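Local coordinates for protein PHOX (Pseudomonas fluorescens, PDB 4A9V) that hydrolyses phosphate monoesters as an alkaline phosphatase of the PhoX family, using an iron-calcium cofactor held in a beta-propeller, at residues I36-L42 with Q60-D66; P104-V110 with I225-D231; R111-C116 with R142-N146; F196-S202 with Y216-A220. One frame throughout, in Å; residues are numbered along the deposited sequence.

Contact 1: residues I36-L42 with Q60-D66; sequences ISWGQPL and QEVQFGD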
loop_
_atom_site.group_PDB
_atom_site.type_symbol
_atom_site.label_atom_id
_atom_site.label_comp_id
_atom_site.label_asym_id
_atom_site.label_seq_id
_atom_site.Cartn_x
_atom_site.Cartn_y
_atom_site.Cartn_z
ATOM N N ILE A 36 4.900 7.035 17.079
ATOM C CA ILE A 36 3.661 7.808 17.082
ATOM C C ILE A 36 2.498 6.836 16.924
ATOM O O ILE A 36 2.665 5.757 16.352
ATOM C CB ILE A 36 3.649 8.881 15.957
ATOM C CG1 ILE A 36 2.450 9.827 16.093
ATOM C CG2 ILE A 36 3.722 8.249 14.573
ATOM C CD1 ILE A 36 2.658 11.145 15.371
ATOM N N SER A 37 1.354 7.184 17.505
ATOM C CA SER A 37 0.150 6.363 17.436
ATOM C C SER A 37 -1.034 7.184 16.921
ATOM O O SER A 37 -1.103 8.401 17.114
ATOM C CB SER A 37 -0.214 5.814 18.821
ATOM O OG SER A 37 0.805 4.992 19.357
ATOM N N TRP A 38 -2.018 6.475 16.382
ATOM C CA TRP A 38 -3.325 7.038 16.080
ATOM C C TRP A 38 -3.782 7.952 17.186
ATOM O O TRP A 38 -3.783 7.570 18.360
ATOM C CB TRP A 38 -4.338 5.916 15.873
ATOM C CG TRP A 38 -5.754 6.388 15.886
ATOM C CD1 TRP A 38 -6.318 7.439 15.174
ATOM C CD2 TRP A 38 -6.815 5.884 16.740
ATOM N NE1 TRP A 38 -7.630 7.608 15.524
ATOM C CE2 TRP A 38 -7.984 6.698 16.464
ATOM C CE3 TRP A 38 -6.910 4.843 17.644
ATOM C CZ2 TRP A 38 -9.188 6.482 17.111
ATOM C CZ3 TRP A 38 -8.115 4.647 18.306
ATOM C CH2 TRP A 38 -9.227 5.449 18.050
ATOM N N GLY A 39 -4.160 9.175 16.825
ATOM C CA GLY A 39 -4.747 10.113 17.770
ATOM C C GLY A 39 -3.788 11.152 18.325
ATOM O O GLY A 39 -4.228 12.104 18.968
ATOM N N GLN A 40 -2.491 11.003 18.071
ATOM C CA GLN A 40 -1.501 11.962 18.562
ATOM C C GLN A 40 -1.748 13.337 17.949
ATOM O O GLN A 40 -1.684 13.484 16.734
ATOM C CB GLN A 40 -0.109 11.481 18.167
ATOM C CG GLN A 40 1.008 12.460 18.482
ATOM C CD GLN A 40 1.151 12.721 19.964
ATOM O OE1 GLN A 40 1.207 11.785 20.764
ATOM N NE2 GLN A 40 1.213 13.995 20.337
ATOM N N PRO A 41 -1.930 14.380 18.780
ATOM C CA PRO A 41 -2.007 15.709 18.179
ATOM C C PRO A 41 -0.703 16.095 17.492
ATOM O O PRO A 41 0.384 15.851 18.023
ATOM C CB PRO A 41 -2.306 16.632 19.368
ATOM C CG PRO A 41 -1.897 15.853 20.574
ATOM C CD PRO A 41 -2.169 14.422 20.235
ATOM N N LEU A 42 -0.815 16.738 16.335
ATOM C CA LEU A 42 0.363 17.093 15.562
ATOM C C LEU A 42 0.900 18.480 15.885
ATOM O O LEU A 42 2.079 18.736 15.648
ATOM C CB LEU A 42 0.072 17.009 14.065
ATOM C CG LEU A 42 -0.356 15.639 13.542
ATOM C CD1 LEU A 42 -0.347 15.669 12.019
ATOM C CD2 LEU A 42 0.529 14.514 14.059
ATOM N N GLN A 60 -9.770 15.198 15.226
ATOM C CA GLN A 60 -9.146 14.136 14.455
ATOM C C GLN A 60 -8.482 14.687 13.189
ATOM O O GLN A 60 -7.461 14.155 12.751
ATOM C CB GLN A 60 -10.159 13.044 14.106
ATOM C CG GLN A 60 -9.570 11.879 13.319
ATOM C CD GLN A 60 -8.515 11.104 14.083
ATOM O OE1 GLN A 60 -8.819 10.301 14.960
ATOM N NE2 GLN A 60 -7.260 11.342 13.746
ATOM N N GLU A 61 -8.990 15.812 12.682
ATOM C CA GLU A 61 -8.381 16.470 11.525
ATOM C C GLU A 61 -7.013 17.073 11.819
ATOM O O GLU A 61 -6.292 17.411 10.882
ATOM C CB GLU A 61 -9.321 17.538 10.951
ATOM C CG GLU A 61 -10.551 16.928 10.287
ATOM C CD GLU A 61 -11.612 17.932 9.865
ATOM O OE1 GLU A 61 -11.573 19.102 10.296
ATOM O OE2 GLU A 61 -12.611 17.498 9.252
ATOM N N VAL A 62 -6.645 17.178 13.098
ATOM C CA VAL A 62 -5.330 17.687 13.495
ATOM C C VAL A 62 -4.567 16.680 14.364
ATOM O O VAL A 62 -3.597 17.031 15.035
ATOM C CB VAL A 62 -5.417 19.058 14.215
ATOM C CG1 VAL A 62 -5.921 20.124 13.253
ATOM C CG2 VAL A 62 -6.289 18.987 15.459
ATOM N N GLN A 63 -4.979 15.418 14.285
ATOM C CA GLN A 63 -4.323 14.318 14.987
ATOM C C GLN A 63 -3.861 13.278 13.974
ATOM O O GLN A 63 -4.457 13.119 12.912
ATOM C CB GLN A 63 -5.293 13.656 15.975
ATOM C CG GLN A 63 -5.618 14.528 17.176
ATOM C CD GLN A 63 -6.864 14.084 17.920
ATOM O OE1 GLN A 63 -7.767 13.445 17.357
ATOM N NE2 GLN A 63 -6.964 14.500 19.172
ATOM N N PHE A 64 -2.790 12.574 14.318
ATOM C CA PHE A 64 -2.333 11.443 13.530
ATOM C C PHE A 64 -3.523 10.537 13.213
ATOM O O PHE A 64 -4.337 10.229 14.082
ATOM C CB PHE A 64 -1.261 10.673 14.306
ATOM C CG PHE A 64 -0.461 9.724 13.463
ATOM C CD1 PHE A 64 0.498 10.205 12.585
ATOM C CD2 PHE A 64 -0.612 8.359 13.605
ATOM C CE1 PHE A 64 1.275 9.337 11.848
ATOM C CE2 PHE A 64 0.160 7.481 12.867
ATOM C CZ PHE A 64 1.101 7.971 11.980
ATOM N N GLY A 65 -3.624 10.128 11.953
ATOM C CA GLY A 65 -4.764 9.353 11.496
ATOM C C GLY A 65 -4.715 7.923 11.984
ATOM O O GLY A 65 -3.810 7.515 12.721
ATOM N N ASP A 66 -5.739 7.167 11.603
ATOM C CA ASP A 66 -5.912 5.794 12.060
ATOM C C ASP A 66 -5.254 4.819 11.081
ATOM O O ASP A 66 -4.841 5.189 9.980
ATOM C CB ASP A 66 -7.409 5.499 12.222
ATOM C CG ASP A 66 -7.706 4.441 13.281
ATOM O OD1 ASP A 66 -6.759 3.783 13.768
ATOM O OD2 ASP A 66 -8.907 4.255 13.590
#
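The carbonyl oxygen of Phe-64 is gripped by two donors arriving from opposite faces of its plane: Gly-39 N at 2.9 Å across the contact, and Gln-60 NE2 at 3.1 Å from Phe-64 O within its own segment. The Gln-60 chain, bent at chi2, turns OE1 of the same amide to the indole of Trp-38, with NE1 to OE1 3.0 Å and the ring and amide planes 15° apart. Over one face of that indole lies the carboxylate of Asp-66, nearly parallel, OD1 3.5 Å from Trp-38 CG; OD2 is hydrogen-bonded to Thr-92 OG1. The Phe-64 ring takes Ile-36 CG2 over a face, 3.9 Å from its centroid, while Ile-36 CD1 reaches ring CD1. Backbone bonds Phe-64 N to Gln-40 O and Leu-42 N to Val-62 O flank a single bridge, Pro-41 with Gln-63. The type II turn Ser-37 to Gln-40, leaving strand 30-37 of a propeller sheet, needs glycine at Gly-39, where a CB would jam against the preceding carbonyl. A leucine in place of Trp-38 would probably leave Gln-60 OE1 without this donor and the Asp-66 carboxylate without its flat partner. One glutamine amide ties indole and backbone together by donating and accepting at once.

Contact 2: residues P104-V110 with I225-D231; sequences PQSAEDV and INWHPFD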
loop_
_atom_site.group_PDB
_atom_site.type_symbol
_atom_site.label_atom_id
_atom_site.label_comp_id
_atom_site.label_asym_id
_atom_site.label_seq_id
_atom_site.Cartn_x
_atom_site.Cartn_y
_atom_site.Cartn_z
ATOM N N PRO A 104 -21.507 4.926 11.842
ATOM C CA PRO A 104 -21.721 6.361 11.966
ATOM C C PRO A 104 -23.200 6.693 12.168
ATOM O O PRO A 104 -24.063 6.087 11.528
ATOM C CB PRO A 104 -21.220 6.901 10.623
ATOM C CG PRO A 104 -20.178 5.916 10.193
ATOM C CD PRO A 104 -20.692 4.583 10.664
ATOM N N GLN A 105 -23.477 7.662 13.039
ATOM C CA GLN A 105 -24.848 8.023 13.396
ATOM C C GLN A 105 -25.244 9.405 12.906
ATOM O O GLN A 105 -26.331 9.882 13.216
ATOM C CB GLN A 105 -25.025 7.970 14.909
ATOM C CG GLN A 105 -24.813 6.588 15.475
ATOM C CD GLN A 105 -25.023 6.518 16.972
ATOM O OE1 GLN A 105 -25.138 7.536 17.658
ATOM N NE2 GLN A 105 -24.964 5.312 17.498
ATOM N N SER A 106 -24.298 10.125 12.320
ATOM C CA SER A 106 -24.506 11.529 12.013
ATOM C C SER A 106 -23.515 11.969 10.953
ATOM O O SER A 106 -22.497 11.311 10.730
ATOM C CB SER A 106 -24.296 12.372 13.266
ATOM O OG SER A 106 -22.944 12.320 13.679
ATOM N N ALA A 107 -23.749 13.160 10.414
ATOM C CA ALA A 107 -22.774 13.828 9.565
ATOM C C ALA A 107 -21.439 14.035 10.273
ATOM O O ALA A 107 -20.385 13.832 9.676
ATOM C CB ALA A 107 -23.323 15.159 9.078
ATOM N N GLU A 108 -21.481 14.397 11.550
ATOM C CA GLU A 108 -20.252 14.581 12.310
ATOM C C GLU A 108 -19.481 13.274 12.466
ATOM O O GLU A 108 -18.260 13.258 12.324
ATOM C CB GLU A 108 -20.535 15.221 13.670
ATOM C CG GLU A 108 -20.495 16.746 13.643
ATOM C CD GLU A 108 -19.106 17.297 13.339
ATOM O OE1 GLU A 108 -18.166 16.984 14.100
ATOM O OE2 GLU A 108 -18.967 18.128 12.405
ATOM N N ASP A 109 -20.185 12.160 12.664
ATOM C CA ASP A 109 -19.493 10.865 12.723
ATOM C C ASP A 109 -18.796 10.552 11.395
ATOM O O ASP A 109 -17.687 10.014 11.378
ATOM C CB ASP A 109 -20.455 9.721 13.059
ATOM C CG ASP A 109 -20.766 9.596 14.547
ATOM O OD1 ASP A 109 -20.283 10.418 15.361
ATOM O OD2 ASP A 109 -21.550 8.677 14.882
ATOM N N VAL A 110 -19.456 10.844 10.279
ATOM C CA VAL A 110 -18.858 10.587 8.963
ATOM C C VAL A 110 -17.650 11.493 8.703
ATOM O O VAL A 110 -16.594 11.025 8.276
ATOM C CB VAL A 110 -19.900 10.747 7.841
ATOM C CG1 VAL A 110 -19.221 10.690 6.480
ATOM C CG2 VAL A 110 -20.962 9.665 7.960
ATOM N N ILE A 225 -19.262 0.513 5.484
ATOM C CA ILE A 225 -18.716 1.838 5.768
ATOM C C ILE A 225 -19.836 2.828 6.139
ATOM O O ILE A 225 -19.753 3.518 7.164
ATOM C CB ILE A 225 -17.886 2.360 4.569
ATOM C CG1 ILE A 225 -16.723 1.413 4.263
ATOM C CG2 ILE A 225 -17.388 3.769 4.832
ATOM C CD1 ILE A 225 -15.816 1.142 5.439
ATOM N N ASN A 226 -20.879 2.893 5.313
ATOM C CA ASN A 226 -22.115 3.580 5.659
ATOM C C ASN A 226 -21.880 5.050 6.003
ATOM O O ASN A 226 -22.409 5.592 6.979
ATOM C CB ASN A 226 -22.840 2.809 6.760
ATOM C CG ASN A 226 -23.265 1.425 6.298
ATOM O OD1 ASN A 226 -23.628 1.243 5.138
ATOM N ND2 ASN A 226 -23.077 0.428 7.152
ATOM N N TRP A 227 -21.192 5.722 5.083
ATOM C CA TRP A 227 -21.116 7.179 5.067
ATOM C C TRP A 227 -22.269 7.800 4.321
ATOM O O TRP A 227 -22.739 8.879 4.679
ATOM C CB TRP A 227 -19.812 7.623 4.417
ATOM C CG TRP A 227 -18.583 7.243 5.187
ATOM C CD1 TRP A 227 -18.505 6.730 6.479
ATOM C CD2 TRP A 227 -17.208 7.387 4.738
ATOM N NE1 TRP A 227 -17.199 6.564 6.850
ATOM C CE2 TRP A 227 -16.374 6.867 5.816
ATOM C CE3 TRP A 227 -16.619 7.723 3.536
ATOM C CZ2 TRP A 227 -15.003 6.779 5.697
ATOM C CZ3 TRP A 227 -15.239 7.637 3.425
ATOM C CH2 TRP A 227 -14.450 7.168 4.477
ATOM N N HIS A 228 -22.720 7.142 3.258
ATOM C CA HIS A 228 -23.710 7.724 2.354
ATOM C C HIS A 228 -25.043 8.105 2.964
ATOM O O HIS A 228 -25.693 9.009 2.450
ATOM C CB HIS A 228 -23.917 6.820 1.139
ATOM C CG HIS A 228 -24.461 5.454 1.479
ATOM N ND1 HIS A 228 -23.671 4.438 1.896
ATOM C CD2 HIS A 228 -25.758 4.957 1.445
ATOM C CE1 HIS A 228 -24.440 3.368 2.171
ATOM N NE2 HIS A 228 -25.716 3.686 1.894
ATOM N N PRO A 229 -25.445 7.500 4.101
ATOM C CA PRO A 229 -26.713 7.956 4.685
ATOM C C PRO A 229 -26.628 9.351 5.299
ATOM O O PRO A 229 -27.659 9.985 5.516
ATOM C CB PRO A 229 -27.000 6.908 5.766
ATOM C CG PRO A 229 -26.263 5.695 5.318
ATOM C CD PRO A 229 -25.005 6.233 4.706
ATOM N N PHE A 230 -25.413 9.850 5.517
ATOM C CA PHE A 230 -25.233 11.133 6.188
ATOM C C PHE A 230 -24.438 12.142 5.362
ATOM O O PHE A 230 -24.480 13.338 5.656
ATOM C CB PHE A 230 -24.578 10.931 7.552
ATOM C CG PHE A 230 -25.380 10.072 8.483
ATOM C CD1 PHE A 230 -26.520 10.570 9.087
ATOM C CD2 PHE A 230 -25.072 8.733 8.648
ATOM C CE1 PHE A 230 -27.323 9.758 9.863
ATOM C CE2 PHE A 230 -25.851 7.923 9.451
ATOM C CZ PHE A 230 -26.986 8.433 10.047
ATOM N N ASP A 231 -23.641 11.658 4.412
ATOM C CA ASP A 231 -22.872 12.535 3.522
ATOM C C ASP A 231 -23.178 12.177 2.070
ATOM O O ASP A 231 -22.758 11.130 1.585
ATOM C CB ASP A 231 -21.370 12.431 3.803
ATOM C CG ASP A 231 -20.561 13.438 3.014
ATOM O OD1 ASP A 231 -21.072 13.930 1.984
ATOM O OD2 ASP A 231 -19.385 13.680 3.368
HETATM O O HOH W 1 -23.990 4.689 9.157
#
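Ile-225 and Asn-226 meet the contact through their backbone carbonyls, against which the Pro-104 ring rests, its CD 3.8 Å from Ile-225 O. A water spans the same place, donating to Asn-226 O and to Pro-104 O, at 2.8 Å from each. Trp-227 follows, its indole meeting the other segment twice: Pro-104 CG comes to the ring edge at CD1, whereas Val-110 CG1 lies over a face, 4.1 Å from the centroid of the five-membered ring. That methyl stands anti to the backbone N of Val-110 (chi1 171°), and the other, CG2, passes to Phe-230 CB. The valine belongs to the first turn of helix 107-115, which Ser-106 opens as N-cap, its OG accepting from Asp-109 N; Asp-109 OD2 in turn takes Gln-105 N, and the turn entering the helix is pinned by its own side chains. Next in the segment, the carbonyl of Trp-227 accepts from both Phe-230 N and Asp-231 N, curling the chain so that Phe-230 faces this helix start. Its ring lies against backbone rather than side chains: Ser-106 N sits over the centre of one face, 3.7 Å above the plane, and Gln-105 C is offset toward the rim, 3.5 Å from CZ. Pro-104 O approaches CE2 obliquely at 3.3 Å. At Asp-231 it is the CB that touches Val-110 CG1, while OD1 turns to Arg-233 N.

Contact 3: residues R111-C116 with R142-N146; sequences RKALAC and RIHGN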
loop_
_atom_site.group_PDB
_atom_site.type_symbol
_atom_site.label_atom_id
_atom_site.label_comp_id
_atom_site.label_asym_id
_atom_site.label_seq_id
_atom_site.Cartn_x
_atom_site.Cartn_y
_atom_site.Cartn_z
ATOM N N ARG A 111 -17.769 12.764 9.077
ATOM C CA ARG A 111 -16.626 13.669 9.024
ATOM C C ARG A 111 -15.453 13.148 9.855
ATOM O O ARG A 111 -14.295 13.219 9.441
ATOM C CB ARG A 111 -17.045 15.044 9.528
ATOM C CG ARG A 111 -15.941 16.077 9.460
ATOM C CD ARG A 111 -16.350 17.349 10.167
ATOM N NE ARG A 111 -15.200 18.218 10.369
ATOM C CZ ARG A 111 -15.234 19.343 11.071
ATOM N NH1 ARG A 111 -16.355 19.722 11.668
ATOM N NH2 ARG A 111 -14.143 20.086 11.187
ATOM N N LYS A 112 -15.751 12.577 11.017
ATOM C CA LYS A 112 -14.720 12.054 11.903
ATOM C C LYS A 112 -14.011 10.836 11.293
ATOM O O LYS A 112 -12.796 10.706 11.401
ATOM C CB LYS A 112 -15.347 11.694 13.246
ATOM C CG LYS A 112 -14.392 11.176 14.295
ATOM C CD LYS A 112 -15.078 11.119 15.647
ATOM C CE LYS A 112 -14.323 10.241 16.619
ATOM N NZ LYS A 112 -14.940 10.253 17.975
ATOM N N ALA A 113 -14.761 9.963 10.621
ATOM C CA ALA A 113 -14.166 8.824 9.910
ATOM C C ALA A 113 -13.286 9.304 8.759
ATOM O O ALA A 113 -12.165 8.830 8.595
ATOM C CB ALA A 113 -15.253 7.878 9.410
ATOM N N LEU A 114 -13.780 10.243 7.967
ATOM C CA LEU A 114 -12.984 10.783 6.867
ATOM C C LEU A 114 -11.710 11.465 7.381
ATOM O O LEU A 114 -10.654 11.395 6.743
ATOM C CB LEU A 114 -13.829 11.773 6.063
ATOM C CG LEU A 114 -14.759 11.107 5.048
ATOM C CD1 LEU A 114 -15.932 12.011 4.713
ATOM C CD2 LEU A 114 -14.014 10.732 3.781
ATOM N N ALA A 115 -11.795 12.053 8.574
ATOM C CA ALA A 115 -10.658 12.714 9.199
ATOM C C ALA A 115 -9.547 11.729 9.554
ATOM O O ALA A 115 -8.385 12.112 9.667
ATOM C CB ALA A 115 -11.112 13.456 10.442
ATOM N N CYS A 116 -9.922 10.482 9.822
ATOM C CA CYS A 116 -8.962 9.446 10.176
ATOM C C CYS A 116 -8.083 9.007 9.020
ATOM O O CYS A 116 -7.103 8.309 9.256
ATOM C CB CYS A 116 -9.697 8.209 10.679
ATOM S SG CYS A 116 -10.409 8.328 12.331
ATOM N N ARG A 142 -1.981 17.137 8.420
ATOM C CA ARG A 142 -2.951 16.139 7.979
ATOM C C ARG A 142 -3.501 16.499 6.608
ATOM O O ARG A 142 -3.988 17.607 6.391
ATOM C CB ARG A 142 -4.103 16.001 8.972
ATOM C CG ARG A 142 -3.757 15.281 10.263
ATOM C CD ARG A 142 -3.141 13.904 10.053
ATOM N NE ARG A 142 -3.816 13.098 9.039
ATOM C CZ ARG A 142 -5.067 12.664 9.141
ATOM N NH1 ARG A 142 -5.707 12.726 10.298
ATOM N NH2 ARG A 142 -5.690 12.160 8.084
ATOM N N ILE A 143 -3.498 15.511 5.722
ATOM C CA ILE A 143 -4.307 15.510 4.527
ATOM C C ILE A 143 -5.338 14.414 4.745
ATOM O O ILE A 143 -4.980 13.311 5.157
ATOM C CB ILE A 143 -3.439 15.232 3.287
ATOM C CG1 ILE A 143 -2.382 16.336 3.141
ATOM C CG2 ILE A 143 -4.300 15.139 2.040
ATOM C CD1 ILE A 143 -1.143 15.941 2.377
ATOM N N HIS A 144 -6.611 14.763 4.691
ATOM C CA HIS A 144 -7.636 13.809 5.068
ATOM C C HIS A 144 -8.719 13.693 4.031
ATOM O O HIS A 144 -8.626 14.258 2.932
ATOM C CB HIS A 144 -8.204 14.158 6.445
ATOM C CG HIS A 144 -8.742 15.557 6.540
ATOM N ND1 HIS A 144 -9.838 15.959 5.864
ATOM C CD2 HIS A 144 -8.286 16.662 7.248
ATOM C CE1 HIS A 144 -10.066 17.253 6.119
ATOM N NE2 HIS A 144 -9.128 17.679 6.985
ATOM N N GLY A 145 -9.756 12.931 4.356
ATOM C CA GLY A 145 -10.780 12.580 3.386
ATOM C C GLY A 145 -11.678 13.716 2.934
ATOM O O GLY A 145 -12.430 13.545 1.974
ATOM N N ASN A 146 -11.552 14.882 3.568
ATOM C CA ASN A 146 -12.253 16.089 3.119
ATOM C C ASN A 146 -11.318 17.218 2.656
ATOM O O ASN A 146 -11.792 18.305 2.342
ATOM C CB ASN A 146 -13.202 16.610 4.211
ATOM C CG ASN A 146 -14.530 15.875 4.229
ATOM O OD1 ASN A 146 -15.208 15.775 3.204
ATOM N ND2 ASN A 146 -14.937 15.411 5.409
HETATM O O HOH W 2 -13.102 15.203 7.641
#
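Leu-114 lays its two methyls along Gly-145 and Asn-146: CD1 meets the amide of Asn-146, 3.6 Å from ND2, and CD2 rests on Gly-145, 3.7 Å from its CA. The glycine matters, since a CB there would run into CD2. Asn-146 crosses the leucine at about a right angle; its ND2 also donates to a water that bonds to Arg-111 O, while OD1 accepts from Arg-233. Here helix 107-115 packs on an outermost strand, 130-144, of a four-stranded antiparallel sheet, as in one blade of a beta-propeller; the axes of 111-115 and 142-144 come within 9.3 Å. Gly-145 N donates to Leu-114 O at 3.0 Å. The neighbouring carbonyl, Ala-115 O, is held end-on by both terminal nitrogens of Arg-142, NH1 at 2.8 Å and NH2 at 3.1 Å, and lies nearly in the guanidinium plane. Arg-142 reaches it by bending at chi2 and chi3 (-54° and -44°), which folds the guanidinium back so that NH2 also meets Ile-143 O. Replacing Arg-142 by a methionine would probably leave Ala-115 O without either donor, and Val-119 O without the hydrogen bond it receives from NE.

Contact 4: residues F196-S202 with Y216-A220; sequences FTDCFGS and YGVSA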
loop_
_atom_site.group_PDB
_atom_site.type_symbol
_atom_site.label_atom_id
_atom_site.label_comp_id
_atom_site.label_asym_id
_atom_site.label_seq_id
_atom_site.Cartn_x
_atom_site.Cartn_y
_atom_site.Cartn_z
ATOM N N PHE A 196 -11.248 2.344 -2.272
ATOM C CA PHE A 196 -12.064 3.548 -2.246
ATOM C C PHE A 196 -13.540 3.242 -2.478
ATOM O O PHE A 196 -14.411 3.926 -1.950
ATOM C CB PHE A 196 -11.560 4.574 -3.269
ATOM C CG PHE A 196 -11.764 4.166 -4.701
ATOM C CD1 PHE A 196 -10.855 3.354 -5.357
ATOM C CD2 PHE A 196 -12.849 4.642 -5.411
ATOM C CE1 PHE A 196 -11.065 2.979 -6.671
ATOM C CE2 PHE A 196 -13.064 4.266 -6.721
ATOM C CZ PHE A 196 -12.166 3.445 -7.361
ATOM N N THR A 197 -13.817 2.220 -3.278
ATOM C CA THR A 197 -15.187 1.869 -3.632
ATOM C C THR A 197 -15.999 1.437 -2.420
ATOM O O THR A 197 -17.219 1.589 -2.416
ATOM C CB THR A 197 -15.215 0.745 -4.682
ATOM O OG1 THR A 197 -14.422 -0.351 -4.219
ATOM C CG2 THR A 197 -14.655 1.224 -6.007
ATOM N N ASP A 198 -15.327 0.921 -1.390
ATOM C CA ASP A 198 -15.997 0.459 -0.168
ATOM C C ASP A 198 -16.832 1.571 0.456
ATOM O O ASP A 198 -17.783 1.301 1.193
ATOM C CB ASP A 198 -14.964 0.006 0.865
ATOM C CG ASP A 198 -14.248 -1.274 0.479
ATOM O OD1 ASP A 198 -14.492 -1.813 -0.622
ATOM O OD2 ASP A 198 -13.428 -1.739 1.299
ATOM N N CYS A 199 -16.394 2.810 0.253
ATOM C CA CYS A 199 -16.935 3.971 0.953
ATOM C C CYS A 199 -18.213 4.508 0.327
ATOM O O CYS A 199 -18.831 5.408 0.882
ATOM C CB CYS A 199 -15.882 5.074 0.982
ATOM S SG CYS A 199 -14.383 4.611 1.858
ATOM N N PHE A 200 -18.562 4.005 -0.856
ATOM C CA PHE A 200 -19.723 4.498 -1.588
ATOM C C PHE A 200 -20.902 3.552 -1.425
ATOM O O PHE A 200 -20.735 2.354 -1.226
ATOM C CB PHE A 200 -19.370 4.654 -3.066
ATOM C CG PHE A 200 -18.388 5.763 -3.332
ATOM C CD1 PHE A 200 -17.028 5.574 -3.120
ATOM C CD2 PHE A 200 -18.830 7.021 -3.711
ATOM C CE1 PHE A 200 -16.141 6.621 -3.276
ATOM C CE2 PHE A 200 -17.948 8.073 -3.870
ATOM C CZ PHE A 200 -16.600 7.875 -3.636
ATOM N N GLY A 201 -22.097 4.117 -1.448
ATOM C CA GLY A 201 -23.313 3.320 -1.456
ATOM C C GLY A 201 -24.386 4.064 -2.210
ATOM O O GLY A 201 -24.078 4.968 -2.981
ATOM N N SER A 202 -25.643 3.703 -1.990
ATOM C CA SER A 202 -26.729 4.445 -2.582
ATOM C C SER A 202 -27.922 4.436 -1.649
ATOM O O SER A 202 -28.177 3.445 -0.958
ATOM C CB SER A 202 -27.129 3.847 -3.929
ATOM O OG SER A 202 -28.224 4.563 -4.472
ATOM N N TYR A 216 -15.499 -2.167 -10.900
ATOM C CA TYR A 216 -14.768 -1.605 -9.780
ATOM C C TYR A 216 -15.381 -1.972 -8.429
ATOM O O TYR A 216 -14.762 -1.744 -7.393
ATOM C CB TYR A 216 -14.616 -0.092 -9.951
ATOM C CG TYR A 216 -13.526 0.286 -10.940
ATOM C CD1 TYR A 216 -13.682 0.075 -12.304
ATOM C CD2 TYR A 216 -12.311 0.778 -10.497
ATOM C CE1 TYR A 216 -12.662 0.370 -13.194
ATOM C CE2 TYR A 216 -11.286 1.077 -11.378
ATOM C CZ TYR A 216 -11.467 0.875 -12.729
ATOM O OH TYR A 216 -10.468 1.132 -13.639
ATOM N N GLY A 217 -16.541 -2.622 -8.436
ATOM C CA GLY A 217 -17.023 -3.329 -7.255
ATOM C C GLY A 217 -17.872 -2.495 -6.307
ATOM O O GLY A 217 -18.072 -2.881 -5.158
ATOM N N VAL A 218 -18.441 -1.400 -6.794
ATOM C CA VAL A 218 -19.335 -0.593 -5.964
ATOM C C VAL A 218 -20.634 -1.341 -5.675
ATOM O O VAL A 218 -21.076 -2.155 -6.483
ATOM C CB VAL A 218 -19.619 0.776 -6.620
ATOM C CG1 VAL A 218 -20.458 0.619 -7.874
ATOM C CG2 VAL A 218 -20.250 1.745 -5.638
ATOM N N SER A 219 -21.209 -1.096 -4.496
ATOM C CA SER A 219 -22.501 -1.650 -4.119
ATOM C C SER A 219 -23.350 -0.556 -3.493
ATOM O O SER A 219 -22.831 0.429 -2.979
ATOM C CB SER A 219 -22.325 -2.785 -3.108
ATOM O OG SER A 219 -21.946 -2.272 -1.840
ATOM N N ALA A 220 -24.656 -0.785 -3.441
ATOM C CA ALA A 220 -25.565 0.154 -2.800
ATOM C C ALA A 220 -25.383 0.186 -1.288
ATOM O O ALA A 220 -25.605 1.216 -0.654
ATOM C CB ALA A 220 -27.003 -0.188 -3.147
HETATM O O HOH W 3 -19.599 0.218 -2.496
HETATM O O HOH W 4 -16.125 -2.002 -2.864
#
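Apolar touches join Phe-196 to Tyr-216 and Phe-200 to Val-218. In the first pair CZ of Phe-196 comes to within 4.1 Å of Tyr-216 CD2, which lies near the plane of the phenylalanine ring at its edge; the tyrosine hydroxyl goes on to Arg-269 O. In the second, Phe-200 CB meets Val-218 CG2, a methyl that stands anti to the backbone N of Val-218 and is thereby turned to Phe-200. Apart from these pairs, Thr-197 CG2 lies over a face of the Phe-196 ring and comes 3.3 Å from Tyr-216 O. The one direct hydrogen bond across the contact runs from Ser-202 N to Ala-220 O, 2.8 Å long. Beside it Gly-201 CA points a hydrogen almost straight at Ser-219 O, 3.3 Å away; a CB on this glycine would strike Ala-220 O. Residues 196-202 come before helix 211-216 in the chain and 216-220 lead out of it; Gly-217, at positive phi, closes it in a Schellman motif. Two waters fill in the polar links. One accepts from Ser-219 N and lies 2.7 Å from both Thr-197 O and Phe-200 O; the other is within hydrogen-bonding reach of Thr-197 OG1, which Lys-271 NZ also reaches, Asp-198 OD1 and Gly-217 O, with more acceptors around it than it has protons.

Contacts 2 and 3 share helix 107-115, contact 2 using its first turn and contact 3 the residues from 111 on, and Trp-227 joins them with CZ3 3.3 Å from Leu-114 CD2. The same indole carbon reaches contact 4, 3.5 Å from Cys-199 SG. Contact 1 meets contact 3 through polar groups: Glu-61 OE1 makes a salt bridge with Arg-111 NH2 at 2.9 Å, and Gln-63 O, 2.9 Å from Arg-142 NH1, probably accepts a hydrogen bond from it. Contacts 1 and 4 lie farthest apart, with centres 26 Å from each other. The side chain of Asp-66 is about 13 Å from the mu-oxo-diiron, and that of Phe-196 about 11 Å; neither contact supplies a ligand.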